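Fibrillarin-like rRNA/tRNA 2'-O-methyltransferase (Archaeoglobus fulgidus, PDB 1NT2) uses S-adenosyl-L-methionine to methylate specific ribose 2'-hydroxyls in rRNA and tRNA, guided by box C/D small RNAs that base-pair with the substrate. Local coordinates at residues Ser19-His24 / Val101-Asn106; Leu53-Asp58 / Asp77-Gly82; Lys116-Ser121 / Ala147-Lys152; Val161-Ile166 / Glu174-Val179. All coordinates share one frame; numbering follows the deposited sequence.

In the fold
From the N terminus, contact 1 opens in the loop behind strand 14-18 and closes, with 76 residues between, at the end of helix 91-103, joining the N-terminal part to the methyltransferase domain. Contact 2 lies wholly within that span: it brings the lead-in to strand 60-64 against the turn after helix 70-78. The two meet in a salt bridge from R104 of contact 1 to D77 of contact 2. Contacts 3 and 4 follow in series. Contact 3 sets the loop before strand 127-132 against the end of helix 139-150; contact 4, a short closure on the opposite side of the chain's centre from contacts 1 and 2, seats helix 172-184 beside the end of strand 155-162.

Contact 1: residues Ser19-His24 / Val101-Asn106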
# COMPACT_ATOMS: atom_id res chain seq x y z
N SER A 19 18.68 4.77 -58.86
CA SER A 19 18.35 3.43 -58.40
C SER A 19 17.51 2.69 -59.43
O SER A 19 17.10 3.25 -60.44
CB SER A 19 17.58 3.47 -57.08
OG SER A 19 17.24 2.15 -56.67
N LYS A 20 17.29 1.41 -59.16
CA LYS A 20 16.49 0.57 -60.03
C LYS A 20 15.63 -0.23 -59.09
O LYS A 20 15.26 -1.36 -59.38
CB LYS A 20 17.38 -0.35 -60.86
CG LYS A 20 18.42 -1.08 -60.04
CD LYS A 20 19.38 -1.86 -60.92
CE LYS A 20 20.64 -2.25 -60.13
NZ LYS A 20 20.30 -2.96 -58.86
N TYR A 21 15.33 0.38 -57.94
CA TYR A 21 14.51 -0.24 -56.91
C TYR A 21 13.21 0.51 -56.63
O TYR A 21 13.05 1.68 -56.99
CB TYR A 21 15.30 -0.40 -55.62
CG TYR A 21 16.34 -1.50 -55.66
CD1 TYR A 21 17.70 -1.21 -55.79
CD2 TYR A 21 15.96 -2.84 -55.53
CE1 TYR A 21 18.65 -2.23 -55.79
CE2 TYR A 21 16.90 -3.86 -55.53
CZ TYR A 21 18.24 -3.55 -55.66
OH TYR A 21 19.15 -4.56 -55.62
N GLY A 22 12.29 -0.18 -55.96
CA GLY A 22 10.98 0.37 -55.64
C GLY A 22 10.91 1.45 -54.58
O GLY A 22 11.93 1.91 -54.06
N SER A 23 9.68 1.86 -54.26
CA SER A 23 9.42 2.89 -53.27
C SER A 23 9.18 2.26 -51.91
O SER A 23 8.18 1.56 -51.70
CB SER A 23 8.21 3.73 -53.65
OG SER A 23 7.01 3.03 -53.40
N HIS A 24 10.09 2.53 -50.99
CA HIS A 24 10.02 2.00 -49.64
C HIS A 24 9.00 2.79 -48.84
O HIS A 24 8.26 2.22 -48.03
CB HIS A 24 11.39 2.10 -48.98
CG HIS A 24 11.45 1.45 -47.64
ND1 HIS A 24 11.18 0.11 -47.46
CD2 HIS A 24 11.76 1.95 -46.42
CE1 HIS A 24 11.32 -0.18 -46.18
NE2 HIS A 24 11.67 0.91 -45.53
N VAL A 101 15.81 -4.64 -46.63
CA VAL A 101 16.92 -5.58 -46.72
C VAL A 101 16.54 -6.79 -47.56
O VAL A 101 17.40 -7.51 -48.05
CB VAL A 101 17.38 -6.09 -45.33
CG1 VAL A 101 17.81 -4.91 -44.47
CG2 VAL A 101 16.27 -6.89 -44.65
N ARG A 102 15.24 -7.03 -47.70
CA ARG A 102 14.78 -8.15 -48.50
C ARG A 102 14.89 -7.76 -49.97
O ARG A 102 15.46 -8.49 -50.79
CB ARG A 102 13.32 -8.48 -48.17
CG ARG A 102 13.10 -9.89 -47.63
CD ARG A 102 11.61 -10.20 -47.51
NE ARG A 102 10.93 -9.50 -46.41
CZ ARG A 102 11.12 -9.76 -45.12
NH1 ARG A 102 11.97 -10.72 -44.75
NH2 ARG A 102 10.46 -9.07 -44.19
N GLU A 103 14.36 -6.58 -50.29
CA GLU A 103 14.40 -6.08 -51.66
C GLU A 103 15.84 -5.84 -52.11
O GLU A 103 16.25 -6.29 -53.18
CB GLU A 103 13.62 -4.78 -51.78
CG GLU A 103 13.74 -4.15 -53.15
CD GLU A 103 13.81 -2.63 -53.11
OE1 GLU A 103 14.60 -2.09 -52.29
OE2 GLU A 103 13.09 -1.99 -53.90
N ARG A 104 16.59 -5.13 -51.29
CA ARG A 104 17.97 -4.82 -51.62
C ARG A 104 18.93 -5.85 -51.08
O ARG A 104 18.62 -6.55 -50.12
CB ARG A 104 18.33 -3.45 -51.10
CG ARG A 104 17.37 -2.42 -51.58
CD ARG A 104 18.08 -1.18 -51.98
NE ARG A 104 17.11 -0.13 -52.20
CZ ARG A 104 17.42 1.16 -52.21
NH1 ARG A 104 18.68 1.52 -52.01
NH2 ARG A 104 16.48 2.07 -52.38
N ASN A 105 20.10 -5.93 -51.69
CA ASN A 105 21.11 -6.91 -51.28
C ASN A 105 22.41 -6.35 -50.72
O ASN A 105 23.44 -7.01 -50.80
CB ASN A 105 21.44 -7.82 -52.48
CG ASN A 105 22.09 -7.05 -53.65
OD1 ASN A 105 22.46 -7.64 -54.66
ND2 ASN A 105 22.22 -5.72 -53.50
N ASN A 106 22.39 -5.15 -50.15
CA ASN A 106 23.62 -4.56 -49.62
C ASN A 106 23.46 -4.00 -48.23
O ASN A 106 24.32 -3.25 -47.76
CB ASN A 106 24.13 -3.47 -50.56
CG ASN A 106 23.07 -2.44 -50.90
OD1 ASN A 106 22.00 -2.76 -51.44
ND2 ASN A 106 23.36 -1.18 -50.58
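The Y21 ring carries R104 CD on one face, 4.0 Å from the ring centroid and 17° off its normal, a CH-pi contact displaced toward the rim; S19 OG lies at the ring edge, in its plane. The guanidinium of R104 runs on almost parallel to the ring, the planes 14° apart, with Y21 CD1 over one of its faces and E103 OE1 at its edge. The E103 carboxylate meets the ring obliquely, its CD 3.2 Å from Y21 CD2. With CG anti to the backbone N, E103 serves two partners: OE2 accepts from G22 N across the contact at 2.9 Å, nearly along the C-O axis, and OE1 forms a salt bridge with NE of its sequence neighbour R104 at 3.2 Å, met from above the carboxylate plane. An alanine in place of E103 would remove both bonds and would probably loosen the G22 backbone and the rotation of R104 over the tyrosine. S19 OG accepts from Y21 N in an ST turn and is also hydrogen-bonded to D77. The contact joins the loop after strand 14-18 to the end of helix 91-103, while R104 passes on to helix 70-78, where D77 binds its NH1.

Contact 2: residues Leu53-Asp58 / Asp77-Gly82; sequences LKLRGD and DIVDEG
G57, E81 and L55 give up the most surface here. G57 sits with its CA 4.1 Å from I78 O, and its carbonyl points into the type I turn that runs from V79 to G82. Having no side chain, G57 lets the backbone of 53-58 approach the turn, with the CA atoms of G57 and V79 4.2 Å apart. E81 N donates to G57 O at 3.2 Å, but the bond is weak, bent to 124° at the hydrogen, and the position of that oxygen is not well fixed. E81 lays its CB against the G57 carbonyl carbon at 3.6 Å; its chain then bends at chi2 and carries the carboxylate away. Alongside it, pointing the same way, D58 brings OD2 to within 3.8 Å of E81 CB. L55 has its CG in the crowded position between backbone N and carbonyl carbon; its CD1 touches both I78 CG2 and V79 CG2, each 3.6 Å away, and each side chain crosses the leucine at about a right angle. This apolar contact packs the lead-in to strand 60-64 against the end of helix 70-78, just where the chain turns into strand 83-87, part of the beta-alpha-beta crossover of the fold. D80 pairs with R6 in the N-terminal part. Apolar packing and backbone fit thus bear most of the contact; with D58 OD2 and E81 OE1 only 4.4 Å apart, like charges may raise the pKa of one acid, though R56 NE, in a long salt bridge with D58 OD1, would probably offset part of this.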
# COMPACT_ATOMS: atom_id res chain seq x y z
N LEU A 53 28.49 14.74 -48.89
CA LEU A 53 29.41 13.66 -48.51
C LEU A 53 30.11 12.99 -49.71
O LEU A 53 29.46 12.27 -50.47
CB LEU A 53 28.63 12.58 -47.74
CG LEU A 53 28.76 12.44 -46.22
CD1 LEU A 53 29.99 11.64 -45.89
CD2 LEU A 53 28.81 13.79 -45.56
N LYS A 54 31.41 13.23 -49.90
CA LYS A 54 32.13 12.60 -51.01
C LYS A 54 32.32 11.14 -50.62
O LYS A 54 32.50 10.85 -49.44
CB LYS A 54 33.53 13.20 -51.21
CG LYS A 54 33.61 14.70 -51.27
CD LYS A 54 33.16 15.24 -52.60
CE LYS A 54 33.28 16.74 -52.58
NZ LYS A 54 31.97 17.40 -52.83
N LEU A 55 32.30 10.23 -51.58
CA LEU A 55 32.50 8.81 -51.27
C LEU A 55 32.28 7.88 -52.45
O LEU A 55 31.37 8.08 -53.25
CB LEU A 55 31.60 8.38 -50.09
CG LEU A 55 30.08 8.61 -50.09
CD1 LEU A 55 29.34 7.29 -50.23
CD2 LEU A 55 29.69 9.27 -48.78
N ARG A 56 33.13 6.86 -52.55
CA ARG A 56 33.04 5.89 -53.62
C ARG A 56 32.01 4.83 -53.24
O ARG A 56 31.78 4.58 -52.06
CB ARG A 56 34.40 5.22 -53.86
CG ARG A 56 34.98 4.47 -52.64
CD ARG A 56 35.95 3.37 -53.10
NE ARG A 56 36.55 2.59 -52.02
CZ ARG A 56 37.58 2.98 -51.27
NH1 ARG A 56 38.14 4.17 -51.48
NH2 ARG A 56 38.07 2.18 -50.34
N GLY A 57 31.40 4.21 -54.23
CA GLY A 57 30.41 3.18 -53.94
C GLY A 57 30.96 2.06 -53.07
O GLY A 57 30.21 1.43 -52.33
N ASP A 58 32.27 1.82 -53.17
CA ASP A 58 32.94 0.76 -52.40
C ASP A 58 33.13 1.21 -50.95
O ASP A 58 34.26 1.32 -50.48
CB ASP A 58 34.35 0.43 -52.98
CG ASP A 58 34.41 0.48 -54.52
OD1 ASP A 58 34.79 1.53 -55.09
OD2 ASP A 58 34.09 -0.53 -55.18
N ASP A 77 21.62 3.24 -52.10
CA ASP A 77 21.74 3.56 -53.52
C ASP A 77 23.03 4.31 -53.76
O ASP A 77 23.63 4.21 -54.84
CB ASP A 77 20.58 4.45 -53.99
CG ASP A 77 19.28 3.69 -54.13
OD1 ASP A 77 19.35 2.45 -54.33
OD2 ASP A 77 18.21 4.34 -54.07
N ILE A 78 23.46 5.07 -52.76
CA ILE A 78 24.69 5.83 -52.83
C ILE A 78 25.86 4.86 -52.78
O ILE A 78 26.73 4.87 -53.65
CB ILE A 78 24.77 6.83 -51.66
CG1 ILE A 78 23.56 7.77 -51.72
CG2 ILE A 78 26.07 7.61 -51.72
CD1 ILE A 78 23.50 8.82 -50.62
N VAL A 79 25.88 4.01 -51.76
CA VAL A 79 26.92 3.00 -51.60
C VAL A 79 26.43 1.68 -52.22
O VAL A 79 26.13 0.73 -51.51
CB VAL A 79 27.25 2.80 -50.09
CG1 VAL A 79 28.25 1.67 -49.91
CG2 VAL A 79 27.81 4.08 -49.51
N ASP A 80 26.33 1.65 -53.54
CA ASP A 80 25.85 0.46 -54.25
C ASP A 80 26.90 -0.64 -54.38
O ASP A 80 26.58 -1.79 -54.70
CB ASP A 80 25.35 0.84 -55.64
CG ASP A 80 26.39 1.62 -56.44
OD1 ASP A 80 26.82 2.69 -55.96
OD2 ASP A 80 26.76 1.16 -57.54
N GLU A 81 28.15 -0.26 -54.15
CA GLU A 81 29.28 -1.18 -54.24
C GLU A 81 29.93 -1.29 -52.86
O GLU A 81 31.15 -1.48 -52.74
CB GLU A 81 30.30 -0.66 -55.26
CG GLU A 81 29.70 -0.24 -56.62
CD GLU A 81 29.80 -1.32 -57.69
OE1 GLU A 81 30.94 -1.71 -58.02
OE2 GLU A 81 28.75 -1.76 -58.21
N GLY A 82 29.11 -1.14 -51.83
CA GLY A 82 29.59 -1.22 -50.46
C GLY A 82 28.63 -2.07 -49.65
O GLY A 82 27.84 -2.83 -50.23

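Contact 3: residues Lys116-Ser121 / Ala147-Lys152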
# COMPACT_ATOMS: atom_id res chain seq x y z
N LYS A 116 25.38 -0.35 -26.86
CA LYS A 116 26.51 -1.19 -26.47
C LYS A 116 27.01 -2.01 -27.66
O LYS A 116 26.59 -3.15 -27.86
CB LYS A 116 26.11 -2.10 -25.30
CG LYS A 116 24.75 -2.75 -25.45
CD LYS A 116 24.25 -3.29 -24.12
CE LYS A 116 23.99 -2.17 -23.12
NZ LYS A 116 22.78 -1.38 -23.46
N PRO A 117 27.94 -1.43 -28.45
CA PRO A 117 28.56 -2.01 -29.64
C PRO A 117 29.29 -3.34 -29.42
O PRO A 117 29.27 -4.22 -30.28
CB PRO A 117 29.50 -0.90 -30.13
CG PRO A 117 29.92 -0.26 -28.86
CD PRO A 117 28.61 -0.15 -28.11
N TRP A 118 29.93 -3.47 -28.26
CA TRP A 118 30.66 -4.69 -27.96
C TRP A 118 29.77 -5.92 -28.11
O TRP A 118 30.25 -7.02 -28.38
CB TRP A 118 31.24 -4.61 -26.54
CG TRP A 118 30.27 -4.17 -25.51
CD1 TRP A 118 29.37 -4.95 -24.83
CD2 TRP A 118 30.09 -2.84 -25.02
NE1 TRP A 118 28.64 -4.19 -23.94
CE2 TRP A 118 29.07 -2.89 -24.04
CE3 TRP A 118 30.70 -1.61 -25.31
CZ2 TRP A 118 28.64 -1.74 -23.35
CZ3 TRP A 118 30.27 -0.47 -24.63
CH2 TRP A 118 29.25 -0.55 -23.66
N LYS A 119 28.47 -5.71 -27.95
CA LYS A 119 27.51 -6.78 -28.07
C LYS A 119 27.48 -7.37 -29.47
O LYS A 119 27.26 -8.57 -29.65
CB LYS A 119 26.13 -6.25 -27.71
CG LYS A 119 25.32 -7.17 -26.85
CD LYS A 119 25.87 -7.20 -25.45
CE LYS A 119 24.92 -7.92 -24.52
NZ LYS A 119 23.58 -7.28 -24.46
N TYR A 120 27.69 -6.54 -30.48
CA TYR A 120 27.69 -7.00 -31.87
C TYR A 120 29.05 -6.76 -32.54
O TYR A 120 29.21 -6.89 -33.76
CB TYR A 120 26.54 -6.32 -32.65
CG TYR A 120 26.57 -4.80 -32.62
CD1 TYR A 120 27.56 -4.08 -33.29
CD2 TYR A 120 25.62 -4.08 -31.89
CE1 TYR A 120 27.62 -2.69 -33.23
CE2 TYR A 120 25.68 -2.69 -31.82
CZ TYR A 120 26.67 -2.00 -32.49
OH TYR A 120 26.73 -0.63 -32.43
N SER A 121 30.04 -6.44 -31.70
CA SER A 121 31.41 -6.16 -32.14
C SER A 121 32.02 -7.25 -32.99
O SER A 121 33.01 -7.02 -33.68
CB SER A 121 32.31 -5.93 -30.93
OG SER A 121 32.95 -7.14 -30.57
N ALA A 147 32.34 4.45 -32.46
CA ALA A 147 33.49 4.85 -33.28
C ALA A 147 34.74 4.07 -32.88
O ALA A 147 35.47 3.55 -33.73
CB ALA A 147 33.73 6.36 -33.12
N GLU A 148 34.98 3.99 -31.57
CA GLU A 148 36.13 3.27 -31.05
C GLU A 148 36.17 1.90 -31.70
O GLU A 148 37.11 1.56 -32.42
CB GLU A 148 36.00 3.09 -29.54
CG GLU A 148 37.32 2.85 -28.82
CD GLU A 148 37.95 4.14 -28.29
OE1 GLU A 148 39.09 4.08 -27.76
OE2 GLU A 148 37.30 5.20 -28.39
N PHE A 149 35.13 1.13 -31.45
CA PHE A 149 35.01 -0.21 -31.98
C PHE A 149 35.21 -0.41 -33.48
O PHE A 149 35.99 -1.27 -33.88
CB PHE A 149 33.66 -0.83 -31.60
CG PHE A 149 33.67 -1.51 -30.27
CD1 PHE A 149 33.80 -0.76 -29.09
CD2 PHE A 149 33.57 -2.89 -30.17
CE1 PHE A 149 33.82 -1.38 -27.84
CE2 PHE A 149 33.60 -3.52 -28.93
CZ PHE A 149 33.72 -2.76 -27.76
N PHE A 150 34.55 0.39 -34.31
CA PHE A 150 34.64 0.17 -35.74
C PHE A 150 35.14 1.27 -36.69
O PHE A 150 35.62 0.98 -37.78
CB PHE A 150 33.28 -0.35 -36.22
CG PHE A 150 32.61 -1.27 -35.23
CD1 PHE A 150 33.16 -2.50 -34.92
CD2 PHE A 150 31.45 -0.89 -34.57
CE1 PHE A 150 32.58 -3.33 -33.97
CE2 PHE A 150 30.86 -1.71 -33.62
CZ PHE A 150 31.42 -2.93 -33.32
N LEU A 151 35.02 2.53 -36.29
CA LEU A 151 35.45 3.60 -37.17
C LEU A 151 36.96 3.57 -37.42
O LEU A 151 37.76 4.03 -36.60
CB LEU A 151 35.07 4.97 -36.61
CG LEU A 151 35.62 6.14 -37.44
CD1 LEU A 151 35.05 6.09 -38.84
CD2 LEU A 151 35.29 7.44 -36.76
N LYS A 152 37.33 3.03 -38.58
CA LYS A 152 38.73 2.92 -38.97
C LYS A 152 39.43 4.29 -38.99
O LYS A 152 38.90 5.26 -39.53
CB LYS A 152 38.82 2.25 -40.34
CG LYS A 152 38.17 3.05 -41.43
CD LYS A 152 37.63 2.16 -42.53
CE LYS A 152 38.69 1.23 -43.08
NZ LYS A 152 38.18 0.46 -44.25
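A147 opens the last turn of helix 139-150, closed by L151 N bonding to A147 O at 2.8 Å; F149 and F150 both point toward segment 116-121. On one face of the F149 ring lie P117 CG, a CH-pi contact 4.2 Å from the centroid, and, also toward the rim, W118 N. S121 CB meets the edge near the ring plane, 3.4 Å from CD2 of F149. W118 CB sits 3.3 Å from F149 CZ, while F149 CE1 lies at the edge of the indole. An alanine in place of F149 would remove the ring that P117, W118 and S121 touch, and would probably loosen the 3-10 segment 117-119 against the helix. P33 of the partner Nop5 chain also packs on F149. F150 follows, its own ring face lying on F149 CB. Its CE2 touches Y120 CE1 at 3.4 Å and P117 CB at 3.8 Å; S121 CA comes to its edge at CZ. The Y120 and F150 rings meet rim to rim, planes 29° apart, not stacked. The Y120 side chain lies about 7 Å from the bound S-adenosylmethionine, so the packing probably backs the cofactor pocket. The contact is almost wholly apolar, and polar ends are satisfied outside it: Y120 OH bonds N146, and F149 O takes a bond from K126.

Contact 4: residues Val161-Ile166 / Glu174-Val179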
# COMPACT_ATOMS: atom_id res chain seq x y z
N VAL A 161 21.28 15.33 -34.57
CA VAL A 161 21.00 15.61 -33.17
C VAL A 161 19.73 16.42 -32.93
O VAL A 161 19.47 17.42 -33.60
CB VAL A 161 22.21 16.35 -32.52
CG1 VAL A 161 21.88 16.80 -31.11
CG2 VAL A 161 23.41 15.44 -32.52
N LYS A 162 18.93 15.97 -31.98
CA LYS A 162 17.71 16.67 -31.62
C LYS A 162 17.99 17.29 -30.27
O LYS A 162 18.00 16.59 -29.26
CB LYS A 162 16.55 15.68 -31.50
CG LYS A 162 15.26 16.28 -30.99
CD LYS A 162 14.11 15.32 -31.19
CE LYS A 162 12.83 15.87 -30.59
NZ LYS A 162 12.45 17.19 -31.15
N ALA A 163 18.25 18.60 -30.26
CA ALA A 163 18.54 19.31 -29.01
C ALA A 163 17.77 18.76 -27.81
O ALA A 163 18.39 18.28 -26.86
CB ALA A 163 18.25 20.79 -29.18
N ARG A 164 16.44 18.81 -27.86
CA ARG A 164 15.59 18.32 -26.77
C ARG A 164 15.92 16.90 -26.31
O ARG A 164 15.75 16.56 -25.14
CB ARG A 164 14.12 18.37 -27.17
CG ARG A 164 13.69 19.62 -27.88
CD ARG A 164 12.19 19.80 -27.78
NE ARG A 164 11.81 20.45 -26.52
CZ ARG A 164 12.14 21.70 -26.20
NH1 ARG A 164 12.85 22.45 -27.04
NH2 ARG A 164 11.75 22.21 -25.03
N SER A 165 16.36 16.06 -27.24
CA SER A 165 16.71 14.67 -26.96
C SER A 165 17.73 14.57 -25.82
O SER A 165 17.74 13.63 -25.03
CB SER A 165 17.27 14.04 -28.23
OG SER A 165 17.83 12.76 -27.99
N ILE A 166 18.58 15.58 -25.77
CA ILE A 166 19.65 15.69 -24.79
C ILE A 166 19.25 16.53 -23.58
O ILE A 166 19.36 16.09 -22.44
CB ILE A 166 20.89 16.30 -25.47
CG1 ILE A 166 21.31 15.39 -26.64
CG2 ILE A 166 22.01 16.48 -24.48
CD1 ILE A 166 22.23 16.05 -27.62
N GLU A 174 22.29 26.60 -26.85
CA GLU A 174 23.19 26.21 -25.78
C GLU A 174 23.40 24.70 -25.72
O GLU A 174 24.48 24.24 -25.34
CB GLU A 174 22.65 26.73 -24.45
CG GLU A 174 22.51 28.24 -24.47
CD GLU A 174 21.65 28.77 -23.34
OE1 GLU A 174 20.46 28.41 -23.28
OE2 GLU A 174 22.17 29.56 -22.52
N VAL A 175 22.38 23.95 -26.11
CA VAL A 175 22.47 22.49 -26.12
C VAL A 175 23.39 22.09 -27.26
O VAL A 175 24.26 21.25 -27.11
CB VAL A 175 21.10 21.83 -26.33
CG1 VAL A 175 21.27 20.32 -26.40
CG2 VAL A 175 20.16 22.21 -25.21
N PHE A 176 23.18 22.70 -28.42
CA PHE A 176 24.02 22.42 -29.57
C PHE A 176 25.42 22.98 -29.29
O PHE A 176 26.41 22.49 -29.83
CB PHE A 176 23.43 23.05 -30.82
CG PHE A 176 22.21 22.35 -31.35
CD1 PHE A 176 21.49 22.88 -32.41
CD2 PHE A 176 21.79 21.14 -30.80
CE1 PHE A 176 20.38 22.23 -32.92
CE2 PHE A 176 20.67 20.48 -31.30
CZ PHE A 176 19.96 21.03 -32.36
N LYS A 177 25.49 24.00 -28.45
CA LYS A 177 26.76 24.63 -28.10
C LYS A 177 27.61 23.62 -27.33
O LYS A 177 28.78 23.41 -27.64
CB LYS A 177 26.53 25.86 -27.22
CG LYS A 177 27.81 26.55 -26.74
CD LYS A 177 27.52 27.79 -25.86
CE LYS A 177 27.10 27.42 -24.43
NZ LYS A 177 28.24 26.92 -23.59
N SER A 178 26.98 22.99 -26.33
CA SER A 178 27.64 22.00 -25.49
C SER A 178 28.04 20.76 -26.27
O SER A 178 29.23 20.44 -26.38
CB SER A 178 26.71 21.60 -24.34
OG SER A 178 27.34 20.67 -23.47
N VAL A 179 27.05 20.07 -26.81
CA VAL A 179 27.27 18.84 -27.57
C VAL A 179 28.43 18.92 -28.54
O VAL A 179 29.25 18.01 -28.61
CB VAL A 179 26.04 18.45 -28.36
CG1 VAL A 179 26.32 17.17 -29.12
CG2 VAL A 179 24.86 18.30 -27.43
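F176 makes the closest approach, its CE2 lying 3.2 Å from A163 CB and its ring rim also near the backbone N of the alanine. The ring meets this methyl obliquely, while K162 C lies near the ring plane at the edge. V161 slides past the phenylalanine in the opposite direction, CG1 at 3.9 Å from F176 CE2. The preceding residue, V175, turns CG1, anti to its backbone N, to A163 O at 3.6 Å and to I166 CB at 4.1 Å. I166 and V179 then reach toward each other, tip to tip, with CD1 of the isoleucine 3.5 Å from CG2 of the valine. The side-chain pairs are all apolar; V175 and F176 also touch backbone atoms of A163. What positions them is backbone: V179 N bonds V175 O at 3.0 Å, which sets the two valines one above the other on the same flank of helix 172-184, and I166 N bonds A163 O, which curls the chain after the strand so that A163 and I166 face that flank together. Farther out, helix 139-150 covers part of the group, with Q139 against V161 and I166 and I140 against V179, and F176 also packs on I203 of strand 202-209. K162 points away from the contact and pairs with D201, its side chain about 7 Å from the bound S-adenosylmethionine. Strands 155-162, 188-194 and 202-209 belong to the seven-stranded sheet, order 3-2-1-4-5-7-6, of the Rossmann-like class I methyltransferase fold; the contact packs helix 172-184, which lies between strands 155-162 and 188-194 in the chain, against the end of the former.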